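Local coordinates for CHAD domain protein (Streptomyces chartreusis, PDB 6RN5) that probably binds polyphosphate through its CHAD domain and also binds copper ions, though its biological role is not established, at residues Trp277-Arg288 / Leu307-Arg318. Residues are numbered along the deposited sequence; the frame is centred on the assembly and turned at random.
Sequences WHQVRLLLRLHR and LLSAGQALNRHR. With SO4 (sulfate ion), chain F; SO4 (sulfate ion), chain G.
Segments 277-288 and 307-318, each part of a longer helix, cross with 141° between their N-to-C directions, their axes 9.7 Å apart at closest approach, with Arg281 facing Leu314 where the backbones come nearest. Leu314 is a knob among Trp277, Val280, Arg281 and Leu284. Its CD2 meets the edge of the Trp277 ring at CE3 (3.8 Å). Leu284 is the reciprocal knob: its CD2 rests on Gly311 CA at 3.5 Å, with Leu307, Ala310 and Leu314 around it. At one end, Trp277 CB lies over the face of the His317 imidazole, and His278 NE2 makes a weak hydrogen bond to His317 ND1. Arg359 from helix 338-366 holds His317 NE2.

The polar side centres on Arg281. CG is anti to the backbone N (chi1 -173°), and the chain runs out extended past Leu314. Arg281 NE donates to Asn315 OD1 (2.9 Å), lying in the amide's carbonyl plane, which limits how the guanidinium can turn. Arg281 NH2 hydrogen-bonds O2 of the chain F sulfate at 3.2 Å, and its NH1 and NH2 both donate to O3 of that ion. The Arg318 guanidinium lies over one face of this group, the two planes 36° apart, and bonds the same sulfate weakly, as does Arg285. An alanine in place of Arg281 is likely to leave Asn315 OD1 without this donor and the sulfate more loosely held. The sulfate probably comes from the crystallisation liquor, but an arginine-lined anion site on a helical CHAD domain is consistent with polyphosphate binding.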
ATOM      1  N   TRP A 277      17.735   0.569  11.338  1.00 33.54           N
ATOM      2  CA  TRP A 277      16.968  -0.652  11.670  1.00 34.26           C
ATOM      3  C   TRP A 277      17.772  -1.951  11.496  1.00 32.62           C
ATOM      4  O   TRP A 277      17.714  -2.873  12.327  1.00 29.92           O
ATOM      5  CB  TRP A 277      15.717  -0.718  10.814  1.00 35.00           C
ATOM      6  CG  TRP A 277      14.737   0.281  11.237  1.00 36.37           C
ATOM      7  CD1 TRP A 277      14.624   1.562  10.801  1.00 37.48           C
ATOM      8  CD2 TRP A 277      13.717   0.104  12.214  1.00 36.77           C
ATOM      9  NE1 TRP A 277      13.594   2.190  11.435  1.00 35.89           N
ATOM     10  CE2 TRP A 277      13.025   1.315  12.315  1.00 36.23           C
ATOM     11  CE3 TRP A 277      13.325  -0.959  13.006  1.00 37.89           C
ATOM     12  CZ2 TRP A 277      11.969   1.486  13.161  1.00 37.04           C
ATOM     13  CZ3 TRP A 277      12.258  -0.786  13.852  1.00 37.71           C
ATOM     14  CH2 TRP A 277      11.599   0.415  13.926  1.00 39.74           C
ATOM     15  N   HIS A 278      18.543  -1.996  10.426  1.00 31.81           N
ATOM     16  CA  HIS A 278      19.404  -3.146  10.189  1.00 35.16           C
ATOM     17  C   HIS A 278      20.551  -3.206  11.154  1.00 33.98           C
ATOM     18  O   HIS A 278      20.984  -4.309  11.530  1.00 29.69           O
ATOM     19  CB  HIS A 278      19.869  -3.211   8.738  1.00 35.62           C
ATOM     20  CG  HIS A 278      18.736  -3.475   7.788  1.00 40.36           C
ATOM     21  ND1 HIS A 278      18.813  -3.239   6.429  1.00 41.62           N
ATOM     22  CD2 HIS A 278      17.467  -3.891   8.024  1.00 41.84           C
ATOM     23  CE1 HIS A 278      17.655  -3.539   5.868  1.00 43.36           C
ATOM     24  NE2 HIS A 278      16.818  -3.934   6.812  1.00 41.59           N
ATOM     25  N   GLN A 279      21.029  -2.044  11.592  1.00 31.36           N
ATOM     26  CA  GLN A 279      22.007  -2.019  12.696  1.00 32.91           C
ATOM     27  C   GLN A 279      21.414  -2.518  14.017  1.00 30.99           C
ATOM     28  O   GLN A 279      22.010  -3.298  14.727  1.00 31.18           O
ATOM     29  CB  GLN A 279      22.583  -0.606  12.859  1.00 38.11           C
ATOM     30  CG  GLN A 279      23.795  -0.549  13.773  1.00 45.79           C
ATOM     31  CD  GLN A 279      24.867  -1.560  13.364  1.00 54.79           C
ATOM     32  OE1 GLN A 279      25.059  -1.850  12.164  1.00 65.99           O
ATOM     33  NE2 GLN A 279      25.574  -2.096  14.351  1.00 54.45           N
ATOM     34  N   VAL A 280      20.229  -2.076  14.347  1.00 30.53           N
ATOM     35  CA  VAL A 280      19.545  -2.631  15.482  1.00 31.09           C
ATOM     36  C   VAL A 280      19.345  -4.153  15.368  1.00 30.72           C
ATOM     37  O   VAL A 280      19.510  -4.854  16.357  1.00 29.22           O
ATOM     38  CB  VAL A 280      18.242  -1.870  15.741  1.00 30.61           C
ATOM     39  CG1 VAL A 280      17.274  -2.638  16.621  1.00 30.14           C
ATOM     40  CG2 VAL A 280      18.588  -0.523  16.371  1.00 34.62           C
ATOM     41  N   ARG A 281      19.042  -4.663  14.184  1.00 31.80           N
ATOM     42  CA  ARG A 281      18.921  -6.130  13.987  1.00 29.74           C
ATOM     43  C   ARG A 281      20.223  -6.791  14.424  1.00 30.03           C
ATOM     44  O   ARG A 281      20.232  -7.760  15.147  1.00 25.42           O
ATOM     45  CB  ARG A 281      18.703  -6.474  12.518  1.00 32.11           C
ATOM     46  CG  ARG A 281      18.408  -7.942  12.236  1.00 32.75           C
ATOM     47  CD  ARG A 281      18.146  -8.200  10.751  1.00 34.57           C
ATOM     48  NE  ARG A 281      18.344  -9.601  10.459  1.00 33.69           N
ATOM     49  CZ  ARG A 281      19.518 -10.113  10.115  1.00 36.16           C
ATOM     50  NH1 ARG A 281      20.577  -9.336   9.956  1.00 36.44           N
ATOM     51  NH2 ARG A 281      19.628 -11.405   9.895  1.00 34.52           N
ATOM     52  N   LEU A 282      21.351  -6.267  13.983  1.00 31.71           N
ATOM     53  CA  LEU A 282      22.631  -6.870  14.406  1.00 32.69           C
ATOM     54  C   LEU A 282      22.909  -6.730  15.906  1.00 31.39           C
ATOM     55  O   LEU A 282      23.437  -7.663  16.498  1.00 27.25           O
ATOM     56  CB  LEU A 282      23.821  -6.330  13.605  1.00 34.38           C
ATOM     57  CG  LEU A 282      23.748  -6.555  12.097  1.00 39.38           C
ATOM     58  CD1 LEU A 282      24.855  -5.785  11.404  1.00 41.34           C
ATOM     59  CD2 LEU A 282      23.814  -8.024  11.705  1.00 40.87           C
ATOM     60  N   LEU A 283      22.560  -5.577  16.501  1.00 29.96           N
ATOM     61  CA  LEU A 283      22.851  -5.338  17.909  1.00 30.32           C
ATOM     62  C   LEU A 283      21.976  -6.309  18.751  1.00 26.91           C
ATOM     63  O   LEU A 283      22.373  -6.791  19.801  1.00 25.66           O
ATOM     64  CB  LEU A 283      22.585  -3.884  18.298  1.00 28.43           C
ATOM     65  CG  LEU A 283      23.579  -2.842  17.759  1.00 32.50           C
ATOM     66  CD1 LEU A 283      23.049  -1.415  17.847  1.00 32.07           C
ATOM     67  CD2 LEU A 283      24.939  -2.912  18.437  1.00 33.85           C
ATOM     68  N   LEU A 284      20.788  -6.568  18.279  1.00 26.49           N
ATOM     69  CA  LEU A 284      19.882  -7.451  19.013  1.00 30.80           C
ATOM     70  C   LEU A 284      20.443  -8.867  19.025  1.00 30.10           C
ATOM     71  O   LEU A 284      20.458  -9.550  20.042  1.00 31.42           O
ATOM     72  CB  LEU A 284      18.472  -7.371  18.438  1.00 31.41           C
ATOM     73  CG  LEU A 284      17.541  -8.464  18.972  1.00 36.91           C
ATOM     74  CD1 LEU A 284      17.414  -8.348  20.464  1.00 44.44           C
ATOM     75  CD2 LEU A 284      16.179  -8.313  18.330  1.00 42.54           C
ATOM     76  N   ARG A 285      20.973  -9.275  17.894  1.00 31.21           N
ATOM     77  CA  ARG A 285      21.613 -10.570  17.803  1.00 34.42           C
ATOM     78  C   ARG A 285      22.845 -10.708  18.695  1.00 32.82           C
ATOM     79  O   ARG A 285      23.016 -11.726  19.384  1.00 28.67           O
ATOM     80  CB  ARG A 285      21.931 -10.905  16.358  1.00 37.96           C
ATOM     81  CG  ARG A 285      21.846 -12.403  16.180  1.00 46.02           C
ATOM     82  CD  ARG A 285      21.773 -12.833  14.755  1.00 50.06           C
ATOM     83  NE  ARG A 285      22.881 -12.301  13.978  1.00 53.41           N
ATOM     84  CZ  ARG A 285      22.968 -12.420  12.649  1.00 55.33           C
ATOM     85  NH1 ARG A 285      22.037 -13.098  11.979  1.00 47.97           N
ATOM     86  NH2 ARG A 285      23.988 -11.878  11.992  1.00 54.03           N
ATOM     87  N   LEU A 286      23.670  -9.649  18.734  1.00 32.33           N
ATOM     88  CA  LEU A 286      24.809  -9.593  19.642  1.00 30.20           C
ATOM     89  C   LEU A 286      24.365  -9.804  21.069  1.00 29.28           C
ATOM     90  O   LEU A 286      25.005 -10.546  21.807  1.00 30.90           O
ATOM     91  CB  LEU A 286      25.579  -8.263  19.477  1.00 30.89           C
ATOM     92  CG  LEU A 286      26.357  -8.212  18.147  1.00 33.21           C
ATOM     93  CD1 LEU A 286      27.000  -6.834  17.816  1.00 34.62           C
ATOM     94  CD2 LEU A 286      27.439  -9.266  18.188  1.00 37.20           C
ATOM     95  N   HIS A 287      23.271  -9.147  21.443  1.00 30.27           N
ATOM     96  CA  HIS A 287      22.702  -9.240  22.796  1.00 35.71           C
ATOM     97  C   HIS A 287      22.186 -10.677  23.062  1.00 32.34           C
ATOM     98  O   HIS A 287      22.415 -11.232  24.083  1.00 30.21           O
ATOM     99  CB  HIS A 287      21.575  -8.163  22.950  1.00 35.14           C
ATOM    100  CG  HIS A 287      20.750  -8.299  24.187  1.00 35.84           C
ATOM    101  ND1 HIS A 287      21.289  -8.261  25.458  1.00 38.65           N
ATOM    102  CD2 HIS A 287      19.410  -8.437  24.352  1.00 38.07           C
ATOM    103  CE1 HIS A 287      20.317  -8.375  26.347  1.00 36.74           C
ATOM    104  NE2 HIS A 287      19.166  -8.480  25.702  1.00 39.59           N
ATOM    105  N   ARG A 288      21.571 -11.304  22.085  1.00 36.14           N
ATOM    106  CA  ARG A 288      21.025 -12.644  22.316  1.00 36.16           C
ATOM    107  C   ARG A 288      22.125 -13.619  22.612  1.00 33.06           C
ATOM    108  O   ARG A 288      22.035 -14.386  23.551  1.00 32.45           O
ATOM    109  CB  ARG A 288      20.191 -13.096  21.116  1.00 41.19           C
ATOM    110  CG  ARG A 288      18.728 -12.606  21.190  1.00 46.84           C
ATOM    111  CD  ARG A 288      17.812 -13.761  20.713  1.00 50.73           C
ATOM    112  NE  ARG A 288      18.172 -13.999  19.339  1.00 48.05           N
ATOM    113  CZ  ARG A 288      18.641 -15.101  18.771  1.00 47.74           C
ATOM    114  NH1 ARG A 288      18.731 -16.265  19.393  1.00 51.44           N
ATOM    115  NH2 ARG A 288      18.952 -15.019  17.486  1.00 45.10           N
ATOM    116  N   LEU A 307      12.007 -10.789  23.161  1.00 42.40           N
ATOM    117  CA  LEU A 307      13.198 -10.591  22.325  1.00 42.91           C
ATOM    118  C   LEU A 307      13.106 -11.414  21.074  1.00 44.01           C
ATOM    119  O   LEU A 307      13.556 -10.990  20.025  1.00 38.20           O
ATOM    120  CB  LEU A 307      14.514 -10.976  23.004  1.00 42.16           C
ATOM    121  CG  LEU A 307      15.051 -10.065  24.097  1.00 48.36           C
ATOM    122  CD1 LEU A 307      16.498 -10.474  24.421  1.00 49.58           C
ATOM    123  CD2 LEU A 307      14.920  -8.584  23.740  1.00 49.25           C
ATOM    124  N   LEU A 308      12.537 -12.603  21.166  1.00 43.74           N
ATOM    125  CA  LEU A 308      12.360 -13.387  19.950  1.00 45.07           C
ATOM    126  C   LEU A 308      11.360 -12.739  19.025  1.00 38.48           C
ATOM    127  O   LEU A 308      11.598 -12.707  17.843  1.00 35.75           O
ATOM    128  CB  LEU A 308      12.029 -14.840  20.269  1.00 53.60           C
ATOM    129  CG  LEU A 308      13.249 -15.471  21.001  1.00 63.57           C
ATOM    130  CD1 LEU A 308      12.851 -16.744  21.755  1.00 71.60           C
ATOM    131  CD2 LEU A 308      14.462 -15.724  20.098  1.00 66.21           C
ATOM    132  N   SER A 309      10.276 -12.171  19.548  1.00 35.41           N
ATOM    133  CA  SER A 309       9.365 -11.456  18.694  1.00 37.04           C
ATOM    134  C   SER A 309      10.033 -10.222  18.041  1.00 36.04           C
ATOM    135  O   SER A 309       9.845  -9.955  16.858  1.00 35.60           O
ATOM    136  CB  SER A 309       8.133 -11.015  19.466  1.00 42.40           C
ATOM    137  OG  SER A 309       7.274 -10.267  18.587  1.00 44.37           O
ATOM    138  N   ALA A 310      10.820  -9.469  18.795  1.00 34.36           N
ATOM    139  CA  ALA A 310      11.506  -8.291  18.227  1.00 34.25           C
ATOM    140  C   ALA A 310      12.418  -8.718  17.120  1.00 34.68           C
ATOM    141  O   ALA A 310      12.494  -8.079  16.070  1.00 33.28           O
ATOM    142  CB  ALA A 310      12.315  -7.564  19.286  1.00 37.85           C
ATOM    143  N   GLY A 311      13.126  -9.806  17.370  1.00 32.27           N
ATOM    144  CA  GLY A 311      14.069 -10.345  16.409  1.00 32.82           C
ATOM    145  C   GLY A 311      13.428 -10.850  15.120  1.00 33.05           C
ATOM    146  O   GLY A 311      13.959 -10.642  14.052  1.00 32.12           O
ATOM    147  N   GLN A 312      12.265 -11.484  15.226  1.00 37.28           N
ATOM    148  CA  GLN A 312      11.497 -11.911  14.055  1.00 35.09           C
ATOM    149  C   GLN A 312      11.078 -10.709  13.234  1.00 32.49           C
ATOM    150  O   GLN A 312      11.179 -10.735  12.046  1.00 35.47           O
ATOM    151  CB  GLN A 312      10.260 -12.670  14.484  1.00 38.68           C
ATOM    152  CG  GLN A 312      10.571 -13.995  15.168  1.00 45.67           C
ATOM    153  CD  GLN A 312      11.285 -14.963  14.255  1.00 49.56           C
ATOM    154  OE1 GLN A 312      10.973 -15.051  13.072  1.00 54.50           O
ATOM    155  NE2 GLN A 312      12.240 -15.712  14.800  1.00 58.98           N
ATOM    156  N   ALA A 313      10.598  -9.665  13.886  1.00 30.92           N
ATOM    157  CA  ALA A 313      10.160  -8.507  13.172  1.00 29.92           C
ATOM    158  C   ALA A 313      11.326  -7.870  12.434  1.00 33.87           C
ATOM    159  O   ALA A 313      11.153  -7.427  11.318  1.00 32.34           O
ATOM    160  CB  ALA A 313       9.541  -7.528  14.119  1.00 30.78           C
ATOM    161  N   LEU A 314      12.518  -7.844  13.031  1.00 31.43           N
ATOM    162  CA  LEU A 314      13.670  -7.290  12.304  1.00 31.42           C
ATOM    163  C   LEU A 314      14.142  -8.180  11.143  1.00 32.14           C
ATOM    164  O   LEU A 314      14.652  -7.666  10.148  1.00 27.33           O
ATOM    165  CB  LEU A 314      14.826  -6.995  13.228  1.00 31.81           C
ATOM    166  CG  LEU A 314      14.464  -5.971  14.313  1.00 33.18           C
ATOM    167  CD1 LEU A 314      15.592  -5.784  15.334  1.00 35.39           C
ATOM    168  CD2 LEU A 314      14.042  -4.653  13.721  1.00 33.42           C
ATOM    169  N   ASN A 315      13.962  -9.496  11.224  1.00 31.78           N
ATOM    170  CA  ASN A 315      14.260 -10.335  10.040  1.00 30.28           C
ATOM    171  C   ASN A 315      13.279 -10.067   8.884  1.00 28.53           C
ATOM    172  O   ASN A 315      13.660 -10.095   7.726  1.00 29.65           O
ATOM    173  CB  ASN A 315      14.241 -11.825  10.360  1.00 32.20           C
ATOM    174  CG  ASN A 315      15.393 -12.279  11.247  1.00 38.00           C
ATOM    175  OD1 ASN A 315      16.438 -11.600  11.399  1.00 42.40           O
ATOM    176  ND2 ASN A 315      15.212 -13.449  11.839  1.00 36.48           N
ATOM    177  N   ARG A 316      12.022  -9.825   9.188  1.00 30.83           N
ATOM    178  CA  ARG A 316      11.074  -9.549   8.147  1.00 33.49           C
ATOM    179  C   ARG A 316      11.405  -8.213   7.535  1.00 32.96           C
ATOM    180  O   ARG A 316      11.296  -8.027   6.331  1.00 31.63           O
ATOM    181  CB  ARG A 316       9.645  -9.623   8.689  1.00 40.42           C
ATOM    182  CG  ARG A 316       9.165 -11.085   8.764  1.00 48.40           C
ATOM    183  CD  ARG A 316       8.331 -11.402   9.990  1.00 58.91           C
ATOM    184  NE  ARG A 316       7.195 -10.497  10.175  1.00 62.62           N
ATOM    185  CZ  ARG A 316       6.768 -10.013  11.352  1.00 68.63           C
ATOM    186  NH1 ARG A 316       7.382 -10.306  12.495  1.00 64.07           N
ATOM    187  NH2 ARG A 316       5.717  -9.194  11.376  1.00 81.34           N
ATOM    188  N   HIS A 317      11.824  -7.271   8.374  1.00 31.94           N
ATOM    189  CA  HIS A 317      12.241  -5.955   7.910  1.00 30.65           C
ATOM    190  C   HIS A 317      13.348  -6.085   6.854  1.00 29.55           C
ATOM    191  O   HIS A 317      13.301  -5.515   5.789  1.00 31.18           O
ATOM    192  CB  HIS A 317      12.687  -5.117   9.100  1.00 30.49           C
ATOM    193  CG  HIS A 317      13.028  -3.703   8.759  1.00 30.49           C
ATOM    194  ND1 HIS A 317      14.115  -3.370   7.994  1.00 29.96           N
ATOM    195  CD2 HIS A 317      12.425  -2.539   9.076  1.00 30.99           C
ATOM    196  CE1 HIS A 317      14.175  -2.053   7.864  1.00 30.99           C
ATOM    197  NE2 HIS A 317      13.168  -1.523   8.513  1.00 28.68           N
ATOM    198  N   ARG A 318      14.348  -6.858   7.179  1.00 30.80           N
ATOM    199  CA  ARG A 318      15.488  -7.047   6.339  1.00 33.74           C
ATOM    200  C   ARG A 318      15.101  -7.796   5.069  1.00 33.87           C
ATOM    201  O   ARG A 318      15.479  -7.381   3.986  1.00 32.22           O
ATOM    202  CB  ARG A 318      16.560  -7.817   7.117  1.00 38.66           C
ATOM    203  CG  ARG A 318      17.941  -7.806   6.476  1.00 43.46           C
ATOM    204  CD  ARG A 318      18.148  -8.954   5.533  1.00 49.17           C
ATOM    205  NE  ARG A 318      18.040 -10.252   6.194  1.00 54.13           N
ATOM    206  CZ  ARG A 318      19.074 -11.021   6.549  1.00 58.78           C
ATOM    207  NH1 ARG A 318      20.341 -10.648   6.336  1.00 55.74           N
ATOM    208  NH2 ARG A 318      18.829 -12.191   7.110  1.00 65.13           N
TER
HETATM  209  S   SO4 F 405      22.647 -13.057   8.305  1.00 75.10           S
HETATM  210  O1  SO4 F 405      23.869 -13.784   8.762  1.00 79.86           O
HETATM  211  O2  SO4 F 405      21.454 -13.756   8.799  1.00 73.23           O
HETATM  212  O3  SO4 F 405      22.620 -11.621   8.794  1.00 71.84           O
HETATM  213  O4  SO4 F 405      22.633 -13.155   6.828  1.00 76.92           O
HETATM  214  S   SO4 G 406      19.767 -17.888  15.723  1.00 43.77           S
HETATM  215  O1  SO4 G 406      20.960 -18.524  15.199  1.00 40.56           O
HETATM  216  O2  SO4 G 406      19.374 -18.647  16.934  1.00 41.89           O
HETATM  217  O3  SO4 G 406      18.671 -17.923  14.750  1.00 47.64           O
HETATM  218  O4  SO4 G 406      20.090 -16.461  15.973  1.00 51.23           O